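Local coordinates for maintenance of ploidy protein MOB1 (Saccharomyces cerevisiae, PDB 2HJN), which activates the protein kinase Dbf2 by binding to it, enabling its phosphorylation by Cdc15 in late anaphase within the mitotic exit network, at residues 82-86 against 207-211; 181-185 against 201-205. All coordinates share one frame; numbering follows the deposited sequence.

Contact 1: 82-86 against 207-211; sequences HCVDF and HFCLF
Phe-86 pushes its ring into a bay formed by His-207, Phe-208 and Phe-211, and each of the three touches its own part of the ring. At the root, CB lies 4.0 Å from Phe-208 CD1; one atom further, CG is 3.8 Å from the same CD1, which hangs over one face of the Phe-86 ring. Along one rim CE1 comes within 3.5 Å of His-207 ND1, an edge-to-face approach onto the imidazole with the planes 73° apart. On the other rim CE2 lies 3.8 Å from Phe-211 CG, the two rings as a pair being edge to face with the Phe-86 edge toward Phe-211, while at the tip CZ touches Phe-211 CB, also at 3.8 Å. One turn earlier His-82 makes an offset stack with Phe-211, its CG 3.4 Å from Phe-211 CE1 and the planes 29° apart. Phe-211 reaches both partners because its CG stands anti to the backbone N (chi1 -164°). With an alanine here, His-82 would probably lose its stack on this side and the Phe-86 ring would be likely to shift at its far rim. No hydrogen bond spans this aromatic cluster, but His-207 NE2 is bonded to Ala-66 O outside it. The cluster joins the nearly antiparallel helices 75-97 and 198-214. Trp-78 meets the rings of both His-82 and Phe-211, and Cys-83 turns to helices 132-147 and 165-187.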
ATOM      1  N   HIS A  82      -3.117  11.107 -16.415  1.00 18.98           N
ATOM      2  CA  HIS A  82      -1.940  10.801 -15.629  1.00 19.09           C
ATOM      3  C   HIS A  82      -1.802  11.551 -14.319  1.00 18.63           C
ATOM      4  O   HIS A  82      -1.197  11.025 -13.403  1.00 16.47           O
ATOM      5  CB  HIS A  82      -0.669  10.918 -16.458  1.00 19.69           C
ATOM      6  CG  HIS A  82      -0.612   9.890 -17.539  1.00 23.78           C
ATOM      7  ND1 HIS A  82      -0.008   8.664 -17.368  1.00 25.70           N
ATOM      8  CD2 HIS A  82      -1.186   9.864 -18.760  1.00 22.46           C
ATOM      9  CE1 HIS A  82      -0.179   7.939 -18.457  1.00 28.59           C
ATOM     10  NE2 HIS A  82      -0.887   8.646 -19.321  1.00 30.44           N
ATOM     11  N   CYS A  83      -2.314  12.784 -14.245  1.00 18.05           N
ATOM     12  CA  CYS A  83      -2.289  13.533 -12.991  1.00 18.38           C
ATOM     13  C   CYS A  83      -3.142  12.826 -11.904  1.00 16.78           C
ATOM     14  O   CYS A  83      -2.697  12.672 -10.782  1.00 18.29           O
ATOM     15  CB  CYS A  83      -2.730  14.990 -13.248  1.00 18.22           C
ATOM     16  SG  CYS A  83      -2.472  16.134 -11.881  1.00 23.37           S
ATOM     17  N   VAL A  84      -4.349  12.363 -12.239  1.00 16.41           N
ATOM     18  CA  VAL A  84      -5.161  11.574 -11.274  1.00 16.05           C
ATOM     19  C   VAL A  84      -4.482  10.232 -10.928  1.00 16.80           C
ATOM     20  O   VAL A  84      -4.462   9.835  -9.760  1.00 18.03           O
ATOM     21  CB  VAL A  84      -6.604  11.328 -11.751  1.00 15.20           C
ATOM     22  CG1 VAL A  84      -7.340  10.370 -10.831  1.00 14.67           C
ATOM     23  CG2 VAL A  84      -7.392  12.660 -11.902  1.00 14.72           C
ATOM     24  N   ASP A  85      -3.918   9.554 -11.930  1.00 17.21           N
ATOM     25  CA  ASP A  85      -3.133   8.331 -11.664  1.00 17.90           C
ATOM     26  C   ASP A  85      -1.934   8.577 -10.729  1.00 16.03           C
ATOM     27  O   ASP A  85      -1.649   7.733  -9.888  1.00 15.41           O
ATOM     28  CB  ASP A  85      -2.586   7.719 -12.951  1.00 19.33           C
ATOM     29  CG  ASP A  85      -3.689   7.129 -13.866  1.00 25.79           C
ATOM     30  OD1 ASP A  85      -4.854   6.894 -13.392  1.00 29.02           O
ATOM     31  OD2 ASP A  85      -3.358   6.890 -15.066  1.00 27.78           O
ATOM     32  N   PHE A  86      -1.216   9.688 -10.874  1.00 13.26           N
ATOM     33  CA  PHE A  86      -0.064   9.936  -9.978  1.00 13.96           C
ATOM     34  C   PHE A  86      -0.471  10.215  -8.529  1.00 12.01           C
ATOM     35  O   PHE A  86       0.174   9.778  -7.554  1.00 10.10           O
ATOM     36  CB  PHE A  86       0.803  11.077 -10.501  1.00 15.43           C
ATOM     37  CG  PHE A  86       1.572  10.720 -11.758  1.00 19.17           C
ATOM     38  CD1 PHE A  86       2.074   9.448 -11.936  1.00 18.38           C
ATOM     39  CD2 PHE A  86       1.775  11.667 -12.751  1.00 21.95           C
ATOM     40  CE1 PHE A  86       2.775   9.103 -13.117  1.00 23.60           C
ATOM     41  CE2 PHE A  86       2.486  11.342 -13.934  1.00 24.24           C
ATOM     42  CZ  PHE A  86       2.969  10.063 -14.125  1.00 19.10           C
ATOM     43  N   HIS A 207       8.486   7.132 -13.164  1.00 17.55           N
ATOM     44  CA  HIS A 207       7.430   7.419 -14.151  1.00 18.06           C
ATOM     45  C   HIS A 207       6.912   8.875 -13.987  1.00 18.16           C
ATOM     46  O   HIS A 207       6.659   9.581 -14.995  1.00 18.31           O
ATOM     47  CB  HIS A 207       6.330   6.336 -14.058  1.00 17.75           C
ATOM     48  CG  HIS A 207       5.232   6.474 -15.085  1.00 21.88           C
ATOM     49  ND1 HIS A 207       3.898   6.275 -14.783  1.00 23.26           N
ATOM     50  CD2 HIS A 207       5.267   6.810 -16.399  1.00 24.72           C
ATOM     51  CE1 HIS A 207       3.164   6.469 -15.863  1.00 24.74           C
ATOM     52  NE2 HIS A 207       3.967   6.802 -16.858  1.00 23.93           N
ATOM     53  N   PHE A 208       6.802   9.337 -12.731  1.00 17.63           N
ATOM     54  CA  PHE A 208       6.394  10.731 -12.423  1.00 17.98           C
ATOM     55  C   PHE A 208       7.391  11.726 -13.067  1.00 18.29           C
ATOM     56  O   PHE A 208       6.987  12.651 -13.762  1.00 18.13           O
ATOM     57  CB  PHE A 208       6.309  10.912 -10.887  1.00 17.99           C
ATOM     58  CG  PHE A 208       5.832  12.282 -10.427  1.00 18.76           C
ATOM     59  CD1 PHE A 208       4.500  12.485 -10.070  1.00 18.84           C
ATOM     60  CD2 PHE A 208       6.730  13.346 -10.284  1.00 22.34           C
ATOM     61  CE1 PHE A 208       4.030  13.774  -9.603  1.00 20.37           C
ATOM     62  CE2 PHE A 208       6.305  14.623  -9.814  1.00 21.53           C
ATOM     63  CZ  PHE A 208       4.946  14.836  -9.455  1.00 21.61           C
ATOM     64  N   CYS A 209       8.695  11.485 -12.855  1.00 18.48           N
ATOM     65  CA  CYS A 209       9.769  12.343 -13.343  1.00 20.16           C
ATOM     66  C   CYS A 209       9.951  12.293 -14.861  1.00 21.18           C
ATOM     67  O   CYS A 209      10.243  13.315 -15.453  1.00 23.49           O
ATOM     68  CB  CYS A 209      11.100  12.021 -12.649  1.00 19.75           C
ATOM     69  SG  CYS A 209      11.104  12.434 -10.864  1.00 21.06           S
ATOM     70  N   LEU A 210       9.834  11.120 -15.475  1.00 21.60           N
ATOM     71  CA  LEU A 210       9.890  11.022 -16.936  1.00 22.34           C
ATOM     72  C   LEU A 210       8.729  11.737 -17.620  1.00 22.41           C
ATOM     73  O   LEU A 210       8.916  12.403 -18.652  1.00 21.69           O
ATOM     74  CB  LEU A 210       9.942   9.554 -17.393  1.00 23.00           C
ATOM     75  CG  LEU A 210      11.240   8.842 -17.055  1.00 25.10           C
ATOM     76  CD1 LEU A 210      11.057   7.318 -17.210  1.00 27.61           C
ATOM     77  CD2 LEU A 210      12.350   9.394 -17.977  1.00 29.24           C
ATOM     78  N   PHE A 211       7.541  11.619 -17.018  1.00 22.18           N
ATOM     79  CA  PHE A 211       6.319  12.242 -17.538  1.00 23.74           C
ATOM     80  C   PHE A 211       6.438  13.774 -17.505  1.00 24.42           C
ATOM     81  O   PHE A 211       6.197  14.449 -18.516  1.00 24.74           O
ATOM     82  CB  PHE A 211       5.093  11.731 -16.776  1.00 23.04           C
ATOM     83  CG  PHE A 211       3.799  12.014 -17.464  1.00 24.64           C
ATOM     84  CD1 PHE A 211       3.227  11.068 -18.305  1.00 24.16           C
ATOM     85  CD2 PHE A 211       3.143  13.215 -17.260  1.00 23.74           C
ATOM     86  CE1 PHE A 211       2.061  11.322 -18.963  1.00 22.65           C
ATOM     87  CE2 PHE A 211       1.955  13.480 -17.927  1.00 26.56           C
ATOM     88  CZ  PHE A 211       1.422  12.526 -18.774  1.00 24.88           C
TER

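Contact 2: 181-185 against 201-205. With ZN (zinc ion), chain B.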
ATOM      1  N   TYR A 181       6.546  13.056  -2.344  1.00 13.83           N
ATOM      2  CA  TYR A 181       7.642  12.084  -2.613  1.00 15.51           C
ATOM      3  C   TYR A 181       8.894  12.461  -1.827  1.00 14.03           C
ATOM      4  O   TYR A 181       9.565  11.572  -1.264  1.00 13.42           O
ATOM      5  CB  TYR A 181       8.037  12.046  -4.109  1.00 16.27           C
ATOM      6  CG  TYR A 181       7.178  11.174  -4.998  1.00 17.90           C
ATOM      7  CD1 TYR A 181       7.142   9.792  -4.845  1.00 17.21           C
ATOM      8  CD2 TYR A 181       6.430  11.750  -6.031  1.00 18.76           C
ATOM      9  CE1 TYR A 181       6.354   9.011  -5.706  1.00 19.95           C
ATOM     10  CE2 TYR A 181       5.667  10.999  -6.866  1.00 20.38           C
ATOM     11  CZ  TYR A 181       5.635   9.631  -6.708  1.00 15.40           C
ATOM     12  OH  TYR A 181       4.886   8.939  -7.591  1.00 20.03           O
ATOM     13  N   ALA A 182       9.188  13.763  -1.769  1.00 12.50           N
ATOM     14  CA  ALA A 182      10.414  14.209  -1.070  1.00 12.94           C
ATOM     15  C   ALA A 182      10.377  13.842   0.423  1.00 12.12           C
ATOM     16  O   ALA A 182      11.390  13.384   1.002  1.00 12.63           O
ATOM     17  CB  ALA A 182      10.680  15.728  -1.270  1.00 13.15           C
ATOM     18  N   HIS A 183       9.232  14.064   1.071  1.00 11.59           N
ATOM     19  CA  HIS A 183       9.116  13.697   2.503  1.00 10.20           C
ATOM     20  C   HIS A 183       9.273  12.170   2.731  1.00 10.52           C
ATOM     21  O   HIS A 183       9.899  11.734   3.718  1.00  9.68           O
ATOM     22  CB  HIS A 183       7.790  14.211   3.111  1.00  9.37           C
ATOM     23  CG  HIS A 183       7.702  13.978   4.587  1.00 11.64           C
ATOM     24  ND1 HIS A 183       8.541  14.598   5.491  1.00 10.50           N
ATOM     25  CD2 HIS A 183       6.980  13.075   5.295  1.00 13.07           C
ATOM     26  CE1 HIS A 183       8.312  14.114   6.699  1.00 13.95           C
ATOM     27  NE2 HIS A 183       7.370  13.185   6.607  1.00 12.84           N
ATOM     28  N   ILE A 184       8.656  11.364   1.856  1.00 11.49           N
ATOM     29  CA  ILE A 184       8.709   9.897   1.978  1.00 13.35           C
ATOM     30  C   ILE A 184      10.142   9.392   1.921  1.00 13.02           C
ATOM     31  O   ILE A 184      10.572   8.629   2.775  1.00 13.42           O
ATOM     32  CB  ILE A 184       7.817   9.121   0.881  1.00 12.78           C
ATOM     33  CG1 ILE A 184       6.321   9.314   1.108  1.00 14.20           C
ATOM     34  CG2 ILE A 184       7.988   7.578   0.957  1.00 12.38           C
ATOM     35  CD1 ILE A 184       5.482   8.990  -0.124  1.00 12.42           C
ATOM     36  N   TYR A 185      10.884   9.824   0.891  1.00 14.61           N
ATOM     37  CA  TYR A 185      12.260   9.346   0.655  1.00 14.45           C
ATOM     38  C   TYR A 185      13.200   9.780   1.764  1.00 14.87           C
ATOM     39  O   TYR A 185      14.055   9.007   2.210  1.00 16.48           O
ATOM     40  CB  TYR A 185      12.774   9.944  -0.677  1.00 14.54           C
ATOM     41  CG  TYR A 185      12.556   9.065  -1.870  1.00 13.59           C
ATOM     42  CD1 TYR A 185      11.629   9.420  -2.859  1.00 12.37           C
ATOM     43  CD2 TYR A 185      13.246   7.841  -1.999  1.00 15.40           C
ATOM     44  CE1 TYR A 185      11.408   8.593  -3.965  1.00 13.26           C
ATOM     45  CE2 TYR A 185      13.023   7.004  -3.092  1.00 14.24           C
ATOM     46  CZ  TYR A 185      12.100   7.386  -4.076  1.00 14.87           C
ATOM     47  OH  TYR A 185      11.883   6.585  -5.200  1.00 13.97           O
ATOM     48  N   LEU A 201       7.894   2.103  -5.069  1.00 14.36           N
ATOM     49  CA  LEU A 201       8.139   3.545  -4.816  1.00 12.92           C
ATOM     50  C   LEU A 201       9.017   4.119  -5.933  1.00 13.18           C
ATOM     51  O   LEU A 201       8.692   5.146  -6.517  1.00 11.87           O
ATOM     52  CB  LEU A 201       8.836   3.769  -3.445  1.00 12.23           C
ATOM     53  CG  LEU A 201       9.285   5.201  -3.092  1.00 14.11           C
ATOM     54  CD1 LEU A 201       8.173   6.249  -3.256  1.00 12.51           C
ATOM     55  CD2 LEU A 201       9.891   5.230  -1.625  1.00 12.01           C
ATOM     56  N   ASN A 202      10.135   3.442  -6.211  1.00 14.94           N
ATOM     57  CA  ASN A 202      11.119   3.904  -7.210  1.00 15.01           C
ATOM     58  C   ASN A 202      10.537   3.903  -8.628  1.00 15.15           C
ATOM     59  O   ASN A 202      10.855   4.801  -9.417  1.00 14.35           O
ATOM     60  CB  ASN A 202      12.434   3.091  -7.169  1.00 16.14           C
ATOM     61  CG  ASN A 202      13.241   3.285  -5.888  1.00 16.49           C
ATOM     62  OD1 ASN A 202      13.034   4.221  -5.111  1.00 19.43           O
ATOM     63  ND2 ASN A 202      14.177   2.352  -5.653  1.00 19.45           N
ATOM     64  N   THR A 203       9.685   2.925  -8.928  1.00 15.09           N
ATOM     65  CA  THR A 203       9.005   2.852 -10.238  1.00 16.03           C
ATOM     66  C   THR A 203       8.018   3.981 -10.456  1.00 15.73           C
ATOM     67  O   THR A 203       8.040   4.597 -11.511  1.00 14.54           O
ATOM     68  CB  THR A 203       8.337   1.452 -10.519  1.00 16.64           C
ATOM     69  OG1 THR A 203       9.343   0.403 -10.423  1.00 17.99           O
ATOM     70  CG2 THR A 203       7.711   1.416 -11.905  1.00 16.91           C
ATOM     71  N   SER A 204       7.155   4.246  -9.463  1.00 14.84           N
ATOM     72  CA  SER A 204       6.215   5.430  -9.472  1.00 15.18           C
ATOM     73  C   SER A 204       6.932   6.753  -9.661  1.00 15.33           C
ATOM     74  O   SER A 204       6.573   7.575 -10.500  1.00 12.69           O
ATOM     75  CB  SER A 204       5.434   5.452  -8.132  1.00 16.59           C
ATOM     76  OG  SER A 204       4.505   6.562  -7.987  1.00 19.54           O
ATOM     77  N   PHE A 205       7.953   6.972  -8.826  1.00 15.19           N
ATOM     78  CA  PHE A 205       8.718   8.210  -8.883  1.00 16.53           C
ATOM     79  C   PHE A 205       9.437   8.411 -10.248  1.00 17.21           C
ATOM     80  O   PHE A 205       9.476   9.545 -10.771  1.00 16.89           O
ATOM     81  CB  PHE A 205       9.717   8.200  -7.727  1.00 16.40           C
ATOM     82  CG  PHE A 205      10.576   9.442  -7.625  1.00 16.67           C
ATOM     83  CD1 PHE A 205      10.040  10.628  -7.160  1.00 21.78           C
ATOM     84  CD2 PHE A 205      11.931   9.398  -7.966  1.00 17.82           C
ATOM     85  CE1 PHE A 205      10.821  11.788  -7.063  1.00 21.97           C
ATOM     86  CE2 PHE A 205      12.765  10.551  -7.869  1.00 19.34           C
ATOM     87  CZ  PHE A 205      12.213  11.738  -7.424  1.00 22.55           C
TER
HETATM   88 ZN    ZN B 315       6.719  12.063   8.306  1.00 15.36          ZN
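Tyr-185 OH donates to Asn-202 OD1 at 2.6 Å, a bond lying in the carbonyl plane on a lone pair, with a C=O...donor angle of 137°. The phenol ring and the amide are nearly coplanar, 6° apart, and with Asn-202 ND2 bonded to Glu-60 OE2 the amide is held from both ends. Leu-201 lies across one face of the same ring: its CD2 sits 4.1 Å from the Tyr-185 ring centroid in a CH-pi contact. The edge of Tyr-185 in turn meets the face of Phe-205, Tyr-185 CE1 to Phe-205 CG 3.8 Å. Phe-205, its CG anti to the backbone N (chi1 -179°), directs its own edge at Tyr-181, where CD1 stands 3.6 Å from Tyr-181 CG over the face of that ring. Three rings thus follow one another edge to face. At the end of Tyr-181, OH and Ser-204 OG are hydrogen-bonded, although their modelled separation is doubtfully short; Ser-204 OG also bonds Gln-89 OE1 on helix 75-97. Ile-184 CG2 adds an apolar touch on Leu-201 CD2. From the same turn His-183 NE2 binds the zinc ion at 2.1 Å, with Cys-101, Cys-106 and His-188 completing the site. Helices 165-187 and 198-214 run nearly antiparallel here, with helix 227-233 packed on Phe-205, helix 189-194 on Leu-201 and Ile-184, and helix 75-97 on Tyr-181.

How the contacts relate
From the N terminus, the chain first enters contact 1 on helix 75-97 and returns to it after 120 intervening residues, on helix 198-214. Everything in contact 2 falls within that long excursion: helix 165-187 supplies 181-185, a short connection through helix 189-194 follows, and 201-205 closes a loop of only 15 residues. The two closures therefore nest and do not cross. Zinc ligands Cys-101 and Cys-106 lie in the wider loop, His-188 in the inner one. Helix 198-214 serves both contacts, tying helix 75-97 and helix 165-187 to one late helix, and the two contacts meet directly where Phe-208 CD1 packs 3.7 Å from Tyr-181 CE2.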